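Periplasmic oligopeptide-binding protein (Burkholderia pseudomallei, PDB 3ZS6) probably binds oligopeptides in the periplasm and delivers them to an ABC transport system for uptake into the cell. Local coordinates at residues A[66-71]-A[132-137]. Residues are numbered along the deposited sequence; the frame is centred on the assembly and turned at random.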
loop_
_atom_site.group_PDB
_atom_site.type_symbol
_atom_site.label_atom_id
_atom_site.label_comp_id
_atom_site.label_asym_id
_atom_site.label_seq_id
_atom_site.Cartn_x
_atom_site.Cartn_y
_atom_site.Cartn_z
ATOM N N PHE A 66 7.936 23.791 4.756
ATOM C CA PHE A 66 8.459 23.332 3.472
ATOM C C PHE A 66 8.735 24.537 2.581
ATOM O O PHE A 66 7.855 25.368 2.344
ATOM C CB PHE A 66 7.466 22.383 2.771
ATOM C CG PHE A 66 7.265 21.067 3.486
ATOM C CD1 PHE A 66 6.334 20.954 4.508
ATOM C CD2 PHE A 66 8.004 19.950 3.134
ATOM C CE1 PHE A 66 6.139 19.748 5.163
ATOM C CE2 PHE A 66 7.817 18.737 3.788
ATOM C CZ PHE A 66 6.883 18.638 4.807
ATOM N N LYS A 67 9.965 24.640 2.100
ATOM C CA LYS A 67 10.327 25.710 1.179
ATOM C C LYS A 67 10.291 25.162 -0.232
ATOM O O LYS A 67 11.054 24.257 -0.576
ATOM C CB LYS A 67 11.717 26.268 1.501
ATOM C CG LYS A 67 11.749 27.202 2.697
ATOM C CD LYS A 67 10.881 28.445 2.477
ATOM C CE LYS A 67 11.440 29.363 1.391
ATOM N NZ LYS A 67 11.343 28.769 0.021
ATOM N N LEU A 68 9.388 25.696 -1.043
ATOM C CA LEU A 68 9.224 25.207 -2.406
ATOM C C LEU A 68 10.239 25.846 -3.355
ATOM O O LEU A 68 10.631 27.006 -3.183
ATOM C CB LEU A 68 7.803 25.467 -2.907
ATOM C CG LEU A 68 6.643 25.084 -1.990
ATOM C CD1 LEU A 68 5.333 25.226 -2.745
ATOM C CD2 LEU A 68 6.803 23.659 -1.439
ATOM N N ARG A 69 10.679 25.084 -4.349
ATOM C CA ARG A 69 11.491 25.659 -5.411
ATOM C C ARG A 69 10.575 26.557 -6.229
ATOM O O ARG A 69 9.349 26.406 -6.198
ATOM C CB ARG A 69 12.113 24.568 -6.285
ATOM C CG ARG A 69 11.117 23.809 -7.140
ATOM C CD ARG A 69 11.763 22.596 -7.805
ATOM N NE ARG A 69 12.124 21.571 -6.830
ATOM C CZ ARG A 69 13.338 21.413 -6.313
ATOM N NH1 ARG A 69 14.345 22.215 -6.673
ATOM N NH2 ARG A 69 13.544 20.450 -5.427
ATOM N N ARG A 70 11.164 27.493 -6.957
ATOM C CA ARG A 70 10.386 28.503 -7.657
ATOM C C ARG A 70 10.077 28.107 -9.093
ATOM O O ARG A 70 9.324 28.787 -9.779
ATOM C CB ARG A 70 11.141 29.845 -7.636
ATOM C CG ARG A 70 11.469 30.341 -6.229
ATOM C CD ARG A 70 12.419 31.532 -6.249
ATOM N NE ARG A 70 11.755 32.783 -5.885
ATOM C CZ ARG A 70 11.260 33.651 -6.763
ATOM N NH1 ARG A 70 11.346 33.408 -8.065
ATOM N NH2 ARG A 70 10.680 34.765 -6.341
ATOM N N ASP A 71 10.658 27.011 -9.563
ATOM C CA ASP A 71 10.506 26.675 -10.975
ATOM C C ASP A 71 9.725 25.384 -11.231
ATOM O O ASP A 71 9.818 24.801 -12.306
ATOM C CB ASP A 71 11.870 26.656 -11.680
ATOM C CG ASP A 71 12.805 25.611 -11.114
ATOM O OD1 ASP A 71 12.522 25.089 -10.014
ATOM O OD2 ASP A 71 13.817 25.299 -11.774
ATOM N N TYR A 132 5.692 30.214 -2.013
ATOM C CA TYR A 132 6.769 29.229 -2.019
ATOM C C TYR A 132 7.110 28.723 -0.628
ATOM O O TYR A 132 8.174 28.137 -0.409
ATOM C CB TYR A 132 8.017 29.809 -2.686
ATOM C CG TYR A 132 7.771 30.283 -4.100
ATOM C CD1 TYR A 132 7.376 29.393 -5.090
ATOM C CD2 TYR A 132 7.933 31.619 -4.443
ATOM C CE1 TYR A 132 7.147 29.820 -6.385
ATOM C CE2 TYR A 132 7.708 32.059 -5.735
ATOM C CZ TYR A 132 7.315 31.156 -6.701
ATOM O OH TYR A 132 7.092 31.590 -7.989
ATOM N N THR A 133 6.207 28.956 0.316
ATOM C CA THR A 133 6.439 28.550 1.693
ATOM C C THR A 133 5.184 27.899 2.265
ATOM O O THR A 133 4.130 28.535 2.350
ATOM C CB THR A 133 6.823 29.753 2.582
ATOM O OG1 THR A 133 7.886 30.498 1.966
ATOM C CG2 THR A 133 7.264 29.270 3.953
ATOM N N ILE A 134 5.301 26.630 2.648
ATOM C CA ILE A 134 4.179 25.901 3.236
ATOM C C ILE A 134 4.386 25.608 4.719
ATOM O O ILE A 134 5.450 25.159 5.134
ATOM C CB ILE A 134 3.923 24.580 2.506
ATOM C CG1 ILE A 134 3.343 24.854 1.121
ATOM C CG2 ILE A 134 2.984 23.686 3.333
ATOM C CD1 ILE A 134 3.250 23.628 0.244
ATOM N N GLU A 135 3.354 25.867 5.514
ATOM C CA GLU A 135 3.369 25.498 6.921
ATOM C C GLU A 135 2.342 24.393 7.183
ATOM O O GLU A 135 1.166 24.543 6.858
ATOM C CB GLU A 135 3.063 26.713 7.799
ATOM C CG GLU A 135 2.976 26.383 9.280
ATOM C CD GLU A 135 2.393 27.516 10.097
ATOM O OE1 GLU A 135 1.157 27.684 10.082
ATOM O OE2 GLU A 135 3.172 28.243 10.748
ATOM N N VAL A 136 2.792 23.287 7.765
ATOM C CA VAL A 136 1.882 22.219 8.171
ATOM C C VAL A 136 1.891 22.023 9.686
ATOM O O VAL A 136 2.943 21.788 10.291
ATOM C CB VAL A 136 2.216 20.876 7.476
ATOM C CG1 VAL A 136 1.248 19.780 7.934
ATOM C CG2 VAL A 136 2.158 21.034 5.971
ATOM N N LYS A 137 0.714 22.147 10.292
ATOM C CA LYS A 137 0.531 21.851 11.708
ATOM C C LYS A 137 -0.036 20.444 11.835
ATOM O O LYS A 137 -0.992 20.105 11.143
ATOM C CB LYS A 137 -0.446 22.844 12.340
ATOM C CG LYS A 137 0.016 24.297 12.315
ATOM C CD LYS A 137 0.811 24.647 13.560
ATOM C CE LYS A 137 1.171 26.122 13.571
ATOM N NZ LYS A 137 1.943 26.483 14.785
#
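Phe66 and Ile134 form a hydrogen-bonded pair where strands 63-68 and 133-137 run antiparallel in a five-stranded sheet of this family 5 solute-binding protein, a pairing of two inner strands that shows how backbone bonding gives way to side-chain contacts where a strand ends. Phe66 N gives to Ile134 O and Ile134 N to Phe66 O, each at 2.9 Å, nearly straight and in the carbonyl plane of its acceptor. Lys67 and Thr133 follow as the non-hydrogen-bonded pair, and beyond them Tyr132 O takes two donors from opposite faces of its carbonyl plane: Leu68 N at 2.8 Å and, in a longer bond, Lys67 NZ at 3.3 Å. The lysine chain folds back to do this, bent at chi2, chi3 and chi4, its CD passing 3.7 Å from Thr133 OG1, a hydroxyl hydrogen-bonded to Asp130. On the face shared by Phe66, Leu68 and Ile134, both leucine methyls meet the tip of the isoleucine, with Leu68 CD2 3.9 Å from Ile134 CD1; helix 82-93 packs on Ile134 through Ala82 and Phe85. Past the strand end the Arg70 chain crosses the Tyr132 side chain at about a right angle. The guanidinium and ring planes are 40° apart, and Tyr132 CE2 sits over one face of the Arg70 guanidinium, offset toward its rim, while Arg70 CG makes a CH-pi contact 4.0 Å above the ring centre, 5° off the normal.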